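Local coordinates for type IV pilus assembly protein PilF (Pseudomonas aeruginosa, PDB 2HO1) that helps assemble the type IV pilus by enabling the secretin PilQ to multimerise and reach the outer membrane, at residues 102-115 with 124-137. Numbering follows the deposited sequence.
Sequences SRNARVLNNYGGFL and AYQRLLEASQDTLY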
ATOM      1  N   SER A 102       6.177 -14.555  -2.819  1.00 58.42           N
ATOM      2  CA  SER A 102       6.383 -13.251  -2.181  1.00 58.37           C
ATOM      3  C   SER A 102       5.124 -12.384  -2.026  1.00 56.80           C
ATOM      4  O   SER A 102       5.165 -11.369  -1.315  1.00 55.64           O
ATOM      5  CB  SER A 102       7.409 -12.444  -2.976  1.00 58.90           C
ATOM      6  OG  SER A 102       6.909 -12.191  -4.281  1.00 60.05           O
ATOM      7  N   ARG A 103       4.025 -12.766  -2.687  1.00 54.35           N
ATOM      8  CA  ARG A 103       2.789 -11.969  -2.618  1.00 52.70           C
ATOM      9  C   ARG A 103       1.585 -12.575  -1.885  1.00 49.35           C
ATOM     10  O   ARG A 103       0.470 -12.062  -2.000  1.00 48.17           O
ATOM     11  CB  ARG A 103       2.386 -11.502  -4.026  1.00 54.47           C
ATOM     12  CG  ARG A 103       3.454 -10.557  -4.618  1.00 59.08           C
ATOM     13  CD  ARG A 103       3.023  -9.809  -5.892  1.00 62.89           C
ATOM     14  NE  ARG A 103       2.771 -10.697  -7.027  1.00 66.10           N
ATOM     15  CZ  ARG A 103       1.559 -11.067  -7.434  1.00 67.84           C
ATOM     16  NH1 ARG A 103       0.480 -10.620  -6.799  1.00 68.28           N
ATOM     17  NH2 ARG A 103       1.427 -11.877  -8.480  1.00 68.02           N
ATOM     18  N   ASN A 104       1.850 -13.631  -1.111  1.00 42.00           N
ATOM     19  CA  ASN A 104       0.871 -14.330  -0.290  1.00 38.20           C
ATOM     20  C   ASN A 104       0.409 -13.399   0.837  1.00 35.76           C
ATOM     21  O   ASN A 104       1.117 -13.211   1.831  1.00 34.11           O
ATOM     22  CB  ASN A 104       1.534 -15.575   0.327  1.00 36.73           C
ATOM     23  CG  ASN A 104       0.590 -16.374   1.178  1.00 34.14           C
ATOM     24  OD1 ASN A 104      -0.183 -15.839   1.949  1.00 39.56           O
ATOM     25  ND2 ASN A 104       0.666 -17.677   1.057  1.00 42.59           N
ATOM     26  N   ALA A 105      -0.790 -12.852   0.705  1.00 33.47           N
ATOM     27  CA  ALA A 105      -1.323 -11.889   1.677  1.00 32.11           C
ATOM     28  C   ALA A 105      -1.454 -12.357   3.121  1.00 30.88           C
ATOM     29  O   ALA A 105      -1.248 -11.573   4.047  1.00 30.38           O
ATOM     30  CB  ALA A 105      -2.688 -11.338   1.186  1.00 29.48           C
ATOM     31  N   ARG A 106      -1.843 -13.613   3.319  1.00 30.51           N
ATOM     32  CA  ARG A 106      -1.991 -14.129   4.659  1.00 29.81           C
ATOM     33  C   ARG A 106      -0.627 -14.127   5.380  1.00 30.09           C
ATOM     34  O   ARG A 106      -0.514 -13.666   6.515  1.00 28.69           O
ATOM     35  CB  ARG A 106      -2.560 -15.560   4.607  1.00 31.33           C
ATOM     36  CG  ARG A 106      -2.859 -16.153   5.980  1.00 32.54           C
ATOM     37  CD  ARG A 106      -3.356 -17.617   5.861  1.00 33.60           C
ATOM     38  NE  ARG A 106      -2.260 -18.482   5.448  1.00 35.82           N
ATOM     39  CZ  ARG A 106      -1.329 -18.935   6.288  1.00 41.03           C
ATOM     40  NH1 ARG A 106      -1.396 -18.632   7.592  1.00 41.01           N
ATOM     41  NH2 ARG A 106      -0.345 -19.710   5.839  1.00 39.62           N
ATOM     42  N   VAL A 107       0.393 -14.634   4.696  1.00 28.52           N
ATOM     43  CA  VAL A 107       1.721 -14.728   5.262  1.00 30.63           C
ATOM     44  C   VAL A 107       2.360 -13.351   5.363  1.00 30.55           C
ATOM     45  O   VAL A 107       3.029 -13.059   6.364  1.00 30.50           O
ATOM     46  CB  VAL A 107       2.574 -15.690   4.433  1.00 33.99           C
ATOM     47  CG1 VAL A 107       4.010 -15.720   4.951  1.00 33.69           C
ATOM     48  CG2 VAL A 107       1.944 -17.084   4.507  1.00 34.64           C
ATOM     49  N   LEU A 108       2.128 -12.494   4.368  1.00 27.81           N
ATOM     50  CA  LEU A 108       2.654 -11.138   4.443  1.00 27.60           C
ATOM     51  C   LEU A 108       2.032 -10.451   5.660  1.00 27.05           C
ATOM     52  O   LEU A 108       2.699  -9.692   6.363  1.00 29.26           O
ATOM     53  CB  LEU A 108       2.322 -10.340   3.183  1.00 26.79           C
ATOM     54  CG  LEU A 108       3.201 -10.645   1.952  1.00 29.04           C
ATOM     55  CD1 LEU A 108       2.546 -10.025   0.691  1.00 27.28           C
ATOM     56  CD2 LEU A 108       4.643 -10.077   2.171  1.00 27.15           C
ATOM     57  N   ASN A 109       0.764 -10.724   5.934  1.00 24.07           N
ATOM     58  CA  ASN A 109       0.122 -10.061   7.061  1.00 26.11           C
ATOM     59  C   ASN A 109       0.634 -10.608   8.396  1.00 28.34           C
ATOM     60  O   ASN A 109       0.871  -9.842   9.301  1.00 28.51           O
ATOM     61  CB  ASN A 109      -1.410 -10.177   6.971  1.00 25.93           C
ATOM     62  CG  ASN A 109      -2.110  -9.446   8.109  1.00 28.20           C
ATOM     63  OD1 ASN A 109      -1.902  -8.249   8.327  1.00 28.33           O
ATOM     64  ND2 ASN A 109      -2.940 -10.158   8.834  1.00 26.51           N
ATOM     65  N   ASN A 110       0.805 -11.932   8.507  1.00 29.75           N
ATOM     66  CA  ASN A 110       1.333 -12.525   9.725  1.00 29.42           C
ATOM     67  C   ASN A 110       2.767 -11.999   9.970  1.00 31.16           C
ATOM     68  O   ASN A 110       3.134 -11.681  11.105  1.00 30.67           O
ATOM     69  CB  ASN A 110       1.375 -14.049   9.609  1.00 30.10           C
ATOM     70  CG  ASN A 110      -0.028 -14.693   9.689  1.00 32.68           C
ATOM     71  OD1 ASN A 110      -0.978 -14.062  10.118  1.00 35.83           O
ATOM     72  ND2 ASN A 110      -0.137 -15.947   9.287  1.00 34.30           N
ATOM     73  N   TYR A 111       3.574 -11.928   8.911  1.00 29.44           N
ATOM     74  CA  TYR A 111       4.936 -11.433   9.045  1.00 31.28           C
ATOM     75  C   TYR A 111       4.959  -9.939   9.445  1.00 32.32           C
ATOM     76  O   TYR A 111       5.711  -9.533  10.355  1.00 32.75           O
ATOM     77  CB  TYR A 111       5.722 -11.701   7.747  1.00 31.26           C
ATOM     78  CG  TYR A 111       7.223 -11.349   7.786  1.00 32.07           C
ATOM     79  CD1 TYR A 111       7.967 -11.421   8.985  1.00 31.91           C
ATOM     80  CD2 TYR A 111       7.906 -11.013   6.610  1.00 30.30           C
ATOM     81  CE1 TYR A 111       9.353 -11.168   8.991  1.00 28.05           C
ATOM     82  CE2 TYR A 111       9.284 -10.766   6.604  1.00 30.48           C
ATOM     83  CZ  TYR A 111      10.004 -10.841   7.804  1.00 30.77           C
ATOM     84  OH  TYR A 111      11.352 -10.512   7.798  1.00 30.07           O
ATOM     85  N   GLY A 112       4.135  -9.118   8.796  1.00 28.96           N
ATOM     86  CA  GLY A 112       4.093  -7.713   9.166  1.00 29.91           C
ATOM     87  C   GLY A 112       3.635  -7.522  10.604  1.00 30.88           C
ATOM     88  O   GLY A 112       4.062  -6.562  11.310  1.00 27.89           O
ATOM     89  N   GLY A 113       2.753  -8.424  11.043  1.00 30.56           N
ATOM     90  CA  GLY A 113       2.278  -8.377  12.425  1.00 32.44           C
ATOM     91  C   GLY A 113       3.487  -8.688  13.336  1.00 34.48           C
ATOM     92  O   GLY A 113       3.695  -8.050  14.374  1.00 33.12           O
ATOM     93  N   PHE A 114       4.288  -9.666  12.920  1.00 34.91           N
ATOM     94  CA  PHE A 114       5.496 -10.079  13.667  1.00 35.27           C
ATOM     95  C   PHE A 114       6.451  -8.873  13.718  1.00 34.94           C
ATOM     96  O   PHE A 114       6.944  -8.489  14.796  1.00 36.98           O
ATOM     97  CB  PHE A 114       6.177 -11.257  12.954  1.00 31.55           C
ATOM     98  CG  PHE A 114       7.583 -11.539  13.443  1.00 34.83           C
ATOM     99  CD1 PHE A 114       7.806 -12.046  14.728  1.00 34.51           C
ATOM    100  CD2 PHE A 114       8.684 -11.263  12.634  1.00 31.66           C
ATOM    101  CE1 PHE A 114       9.117 -12.279  15.202  1.00 33.46           C
ATOM    102  CE2 PHE A 114       9.983 -11.481  13.088  1.00 32.68           C
ATOM    103  CZ  PHE A 114      10.203 -11.994  14.377  1.00 31.15           C
ATOM    104  N   LEU A 115       6.694  -8.272  12.553  1.00 31.78           N
ATOM    105  CA  LEU A 115       7.582  -7.117  12.470  1.00 31.89           C
ATOM    106  C   LEU A 115       7.145  -5.988  13.392  1.00 33.58           C
ATOM    107  O   LEU A 115       7.987  -5.332  14.009  1.00 32.34           O
ATOM    108  CB  LEU A 115       7.714  -6.627  11.025  1.00 29.02           C
ATOM    109  CG  LEU A 115       8.456  -7.644  10.152  1.00 28.36           C
ATOM    110  CD1 LEU A 115       8.268  -7.281   8.678  1.00 28.41           C
ATOM    111  CD2 LEU A 115       9.953  -7.703  10.555  1.00 27.69           C
ATOM    112  N   ALA A 124       7.551  -3.611   8.730  1.00 30.44           N
ATOM    113  CA  ALA A 124       6.170  -4.063   8.929  1.00 29.48           C
ATOM    114  C   ALA A 124       5.298  -3.355   7.882  1.00 30.75           C
ATOM    115  O   ALA A 124       4.560  -4.003   7.127  1.00 30.10           O
ATOM    116  CB  ALA A 124       5.670  -3.677  10.349  1.00 28.88           C
ATOM    117  N   TYR A 125       5.416  -2.027   7.839  1.00 29.10           N
ATOM    118  CA  TYR A 125       4.640  -1.190   6.914  1.00 28.49           C
ATOM    119  C   TYR A 125       4.786  -1.686   5.478  1.00 29.79           C
ATOM    120  O   TYR A 125       3.790  -1.898   4.783  1.00 29.74           O
ATOM    121  CB  TYR A 125       5.108   0.275   7.020  1.00 28.70           C
ATOM    122  CG  TYR A 125       4.112   1.280   6.457  1.00 29.87           C
ATOM    123  CD1 TYR A 125       2.878   1.499   7.086  1.00 27.46           C
ATOM    124  CD2 TYR A 125       4.407   2.020   5.301  1.00 30.26           C
ATOM    125  CE1 TYR A 125       1.967   2.418   6.583  1.00 27.83           C
ATOM    126  CE2 TYR A 125       3.493   2.960   4.790  1.00 29.52           C
ATOM    127  CZ  TYR A 125       2.277   3.143   5.445  1.00 27.95           C
ATOM    128  OH  TYR A 125       1.374   4.040   4.951  1.00 28.92           O
ATOM    129  N   GLN A 126       6.027  -1.908   5.043  1.00 28.50           N
ATOM    130  CA  GLN A 126       6.287  -2.396   3.706  1.00 30.31           C
ATOM    131  C   GLN A 126       5.603  -3.740   3.387  1.00 31.92           C
ATOM    132  O   GLN A 126       4.999  -3.887   2.302  1.00 30.44           O
ATOM    133  CB  GLN A 126       7.800  -2.516   3.470  1.00 33.66           C
ATOM    134  CG  GLN A 126       8.517  -1.149   3.443  1.00 41.24           C
ATOM    135  CD  GLN A 126      10.055  -1.254   3.468  1.00 47.86           C
ATOM    136  OE1 GLN A 126      10.625  -2.199   4.035  1.00 50.84           O
ATOM    137  NE2 GLN A 126      10.731  -0.263   2.870  1.00 50.35           N
ATOM    138  N   ARG A 127       5.701  -4.712   4.304  1.00 28.42           N
ATOM    139  CA  ARG A 127       5.094  -6.019   4.066  1.00 30.49           C
ATOM    140  C   ARG A 127       3.588  -5.901   4.048  1.00 29.32           C
ATOM    141  O   ARG A 127       2.939  -6.547   3.245  1.00 29.97           O
ATOM    142  CB  ARG A 127       5.528  -7.051   5.123  1.00 27.22           C
ATOM    143  CG  ARG A 127       7.010  -7.309   5.165  1.00 29.32           C
ATOM    144  CD  ARG A 127       7.529  -7.901   3.865  1.00 33.65           C
ATOM    145  NE  ARG A 127       8.912  -8.365   3.959  1.00 39.19           N
ATOM    146  CZ  ARG A 127       9.511  -9.083   3.006  1.00 41.63           C
ATOM    147  NH1 ARG A 127       8.837  -9.412   1.914  1.00 45.41           N
ATOM    148  NH2 ARG A 127      10.782  -9.462   3.125  1.00 40.82           N
ATOM    149  N   LEU A 128       3.040  -5.063   4.923  1.00 30.79           N
ATOM    150  CA  LEU A 128       1.606  -4.859   4.988  1.00 31.12           C
ATOM    151  C   LEU A 128       1.073  -4.152   3.727  1.00 31.27           C
ATOM    152  O   LEU A 128      -0.018  -4.473   3.253  1.00 29.32           O
ATOM    153  CB  LEU A 128       1.244  -4.075   6.249  1.00 27.78           C
ATOM    154  CG  LEU A 128       1.499  -4.885   7.524  1.00 29.61           C
ATOM    155  CD1 LEU A 128       1.436  -3.949   8.746  1.00 26.93           C
ATOM    156  CD2 LEU A 128       0.469  -6.041   7.645  1.00 26.29           C
ATOM    157  N   LEU A 129       1.836  -3.198   3.185  1.00 31.90           N
ATOM    158  CA  LEU A 129       1.432  -2.514   1.958  1.00 32.01           C
ATOM    159  C   LEU A 129       1.331  -3.549   0.826  1.00 33.17           C
ATOM    160  O   LEU A 129       0.444  -3.478  -0.029  1.00 30.94           O
ATOM    161  CB  LEU A 129       2.456  -1.445   1.559  1.00 31.39           C
ATOM    162  CG  LEU A 129       2.419  -0.124   2.319  1.00 33.80           C
ATOM    163  CD1 LEU A 129       3.455   0.843   1.747  1.00 31.40           C
ATOM    164  CD2 LEU A 129       1.034   0.471   2.199  1.00 31.35           C
ATOM    165  N   GLU A 130       2.246  -4.516   0.801  1.00 31.56           N
ATOM    166  CA  GLU A 130       2.180  -5.515  -0.253  1.00 33.34           C
ATOM    167  C   GLU A 130       0.966  -6.439   0.015  1.00 32.78           C
ATOM    168  O   GLU A 130       0.250  -6.834  -0.907  1.00 34.01           O
ATOM    169  CB  GLU A 130       3.493  -6.313  -0.332  1.00 33.99           C
ATOM    170  CG  GLU A 130       3.446  -7.487  -1.300  1.00 36.82           C
ATOM    171  CD  GLU A 130       3.371  -7.079  -2.788  1.00 42.20           C
ATOM    172  OE1 GLU A 130       4.347  -6.475  -3.315  1.00 35.66           O
ATOM    173  OE2 GLU A 130       2.316  -7.375  -3.425  1.00 43.62           O
ATOM    174  N   ALA A 131       0.717  -6.747   1.278  1.00 33.24           N
ATOM    175  CA  ALA A 131      -0.409  -7.610   1.645  1.00 31.74           C
ATOM    176  C   ALA A 131      -1.737  -7.005   1.229  1.00 31.63           C
ATOM    177  O   ALA A 131      -2.638  -7.709   0.818  1.00 31.55           O
ATOM    178  CB  ALA A 131      -0.434  -7.840   3.133  1.00 30.92           C
ATOM    179  N   SER A 132      -1.858  -5.699   1.358  1.00 31.09           N
ATOM    180  CA  SER A 132      -3.104  -5.021   1.048  1.00 31.43           C
ATOM    181  C   SER A 132      -3.562  -5.139  -0.405  1.00 30.80           C
ATOM    182  O   SER A 132      -4.725  -4.887  -0.714  1.00 31.29           O
ATOM    183  CB  SER A 132      -2.996  -3.535   1.451  1.00 30.78           C
ATOM    184  OG  SER A 132      -2.314  -2.767   0.478  1.00 31.32           O
ATOM    185  N   GLN A 133      -2.646  -5.527  -1.293  1.00 30.19           N
ATOM    186  CA  GLN A 133      -2.953  -5.655  -2.700  1.00 29.69           C
ATOM    187  C   GLN A 133      -3.845  -6.839  -3.105  1.00 31.59           C
ATOM    188  O   GLN A 133      -4.432  -6.803  -4.191  1.00 32.34           O
ATOM    189  CB  GLN A 133      -1.653  -5.668  -3.505  1.00 30.74           C
ATOM    190  CG  GLN A 133      -0.916  -4.329  -3.417  1.00 29.10           C
ATOM    191  CD  GLN A 133      -1.840  -3.156  -3.771  1.00 30.41           C
ATOM    192  OE1 GLN A 133      -2.190  -2.967  -4.918  1.00 29.79           O
ATOM    193  NE2 GLN A 133      -2.260  -2.393  -2.761  1.00 32.55           N
ATOM    194  N   ASP A 134      -3.930  -7.881  -2.277  1.00 28.86           N
ATOM    195  CA  ASP A 134      -4.808  -9.030  -2.594  1.00 28.72           C
ATOM    196  C   ASP A 134      -6.169  -8.637  -2.068  1.00 29.63           C
ATOM    197  O   ASP A 134      -6.457  -8.796  -0.869  1.00 26.85           O
ATOM    198  CB  ASP A 134      -4.346 -10.296  -1.880  1.00 27.50           C
ATOM    199  CG  ASP A 134      -5.230 -11.500  -2.209  1.00 33.07           C
ATOM    200  OD1 ASP A 134      -6.242 -11.333  -2.959  1.00 32.38           O
ATOM    201  OD2 ASP A 134      -4.919 -12.601  -1.707  1.00 32.36           O
ATOM    202  N   THR A 135      -7.014  -8.085  -2.942  1.00 29.69           N
ATOM    203  CA  THR A 135      -8.323  -7.646  -2.467  1.00 31.85           C
ATOM    204  C   THR A 135      -9.298  -8.798  -2.200  1.00 31.64           C
ATOM    205  O   THR A 135     -10.406  -8.567  -1.726  1.00 31.96           O
ATOM    206  CB  THR A 135      -8.978  -6.603  -3.465  1.00 32.36           C
ATOM    207  OG1 THR A 135      -9.096  -7.193  -4.772  1.00 37.13           O
ATOM    208  CG2 THR A 135      -8.077  -5.347  -3.601  1.00 32.77           C
ATOM    209  N   LEU A 136      -8.882 -10.031  -2.463  1.00 32.94           N
ATOM    210  CA  LEU A 136      -9.755 -11.189  -2.233  1.00 35.97           C
ATOM    211  C   LEU A 136      -9.419 -11.865  -0.919  1.00 37.10           C
ATOM    212  O   LEU A 136     -10.078 -12.822  -0.513  1.00 38.67           O
ATOM    213  CB  LEU A 136      -9.602 -12.224  -3.363  1.00 37.03           C
ATOM    214  CG  LEU A 136      -9.606 -11.686  -4.807  1.00 39.98           C
ATOM    215  CD1 LEU A 136      -9.651 -12.865  -5.787  1.00 38.90           C
ATOM    216  CD2 LEU A 136     -10.820 -10.803  -5.025  1.00 38.59           C
ATOM    217  N   TYR A 137      -8.383 -11.383  -0.241  1.00 37.67           N
ATOM    218  CA  TYR A 137      -7.989 -11.988   1.023  1.00 35.13           C
ATOM    219  C   TYR A 137      -9.072 -11.755   2.079  1.00 37.10           C
ATOM    220  O   TYR A 137      -9.395 -10.620   2.417  1.00 37.05           O
ATOM    221  CB  TYR A 137      -6.616 -11.424   1.458  1.00 34.65           C
ATOM    222  CG  TYR A 137      -6.132 -11.956   2.786  1.00 34.70           C
ATOM    223  CD1 TYR A 137      -6.240 -13.318   3.104  1.00 33.60           C
ATOM    224  CD2 TYR A 137      -5.618 -11.087   3.752  1.00 35.42           C
ATOM    225  CE1 TYR A 137      -5.861 -13.794   4.357  1.00 35.48           C
ATOM    226  CE2 TYR A 137      -5.231 -11.552   5.008  1.00 36.37           C
ATOM    227  CZ  TYR A 137      -5.355 -12.905   5.314  1.00 36.66           C
ATOM    228  OH  TYR A 137      -4.967 -13.342   6.571  1.00 35.65           O
TER
HETATM  229  O   HOH W   1       0.505  -7.641  -5.668  1.00 38.75           O
HETATM  230  O   HOH W   2      -0.352  -9.673  -2.577  1.00 51.58           O
HETATM  231  O   HOH W   3      -2.523 -13.529  -1.385  1.00 35.06           O
HETATM  232  O   HOH W   4      -3.361 -12.820   8.786  1.00 49.41           O
HETATM  233  O   HOH W   5      11.065  -7.836   6.238  1.00 41.94           O
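Tyr137, from the loop after helix 121-131, lays its ring against the opening turn of helix 105-117: Arg106 N stands over the ring centre, 4.0 Å above its plane. The ring is placed there by CG lying anti to the backbone N, and its OH ends 3.6 Å from Arg106 CG. Water 4 links that hydroxyl to Asn109 ND2 and Asn110 OD1, and Asn109 OD1 accepts a hydrogen bond from Asn146. Beside the ring, the Ala105 methyl touches both Tyr137 CG and Asp134 CB, while water 3 joins Ala105 N to Asp134 OD2.

Further along, the axes of 105-115 and 124-131 come within 8.1 Å and run antiparallel at 161°, consistent with the A and B helices of a tetratricopeptide repeat, probably the third. Small residues allow this closeness: Gly112 CA lies 4.2 Å from both Ala124 CA and Leu128 CG. Arg127 acts as a knob among Leu108, Tyr111, Gly112 and Leu115. Bent at chi2 (-63°), it brings NE to 3.6 Å from Tyr111 CE2, the guanidinium inclined 46° to the ring. Water 5 ties NE to Tyr111 OH, which also bonds Asp91.

Back at the start of helix 105-117, Glu130 CG packs on Leu108 CD1; Arg103 lays its CD 3.5 Å from Glu130 OE2, and its NH1 reaches the same oxygen through water 1. Both charged ends also bind the second subunit, Arg103 its Glu162 and Glu130 OE1 its Tyr125.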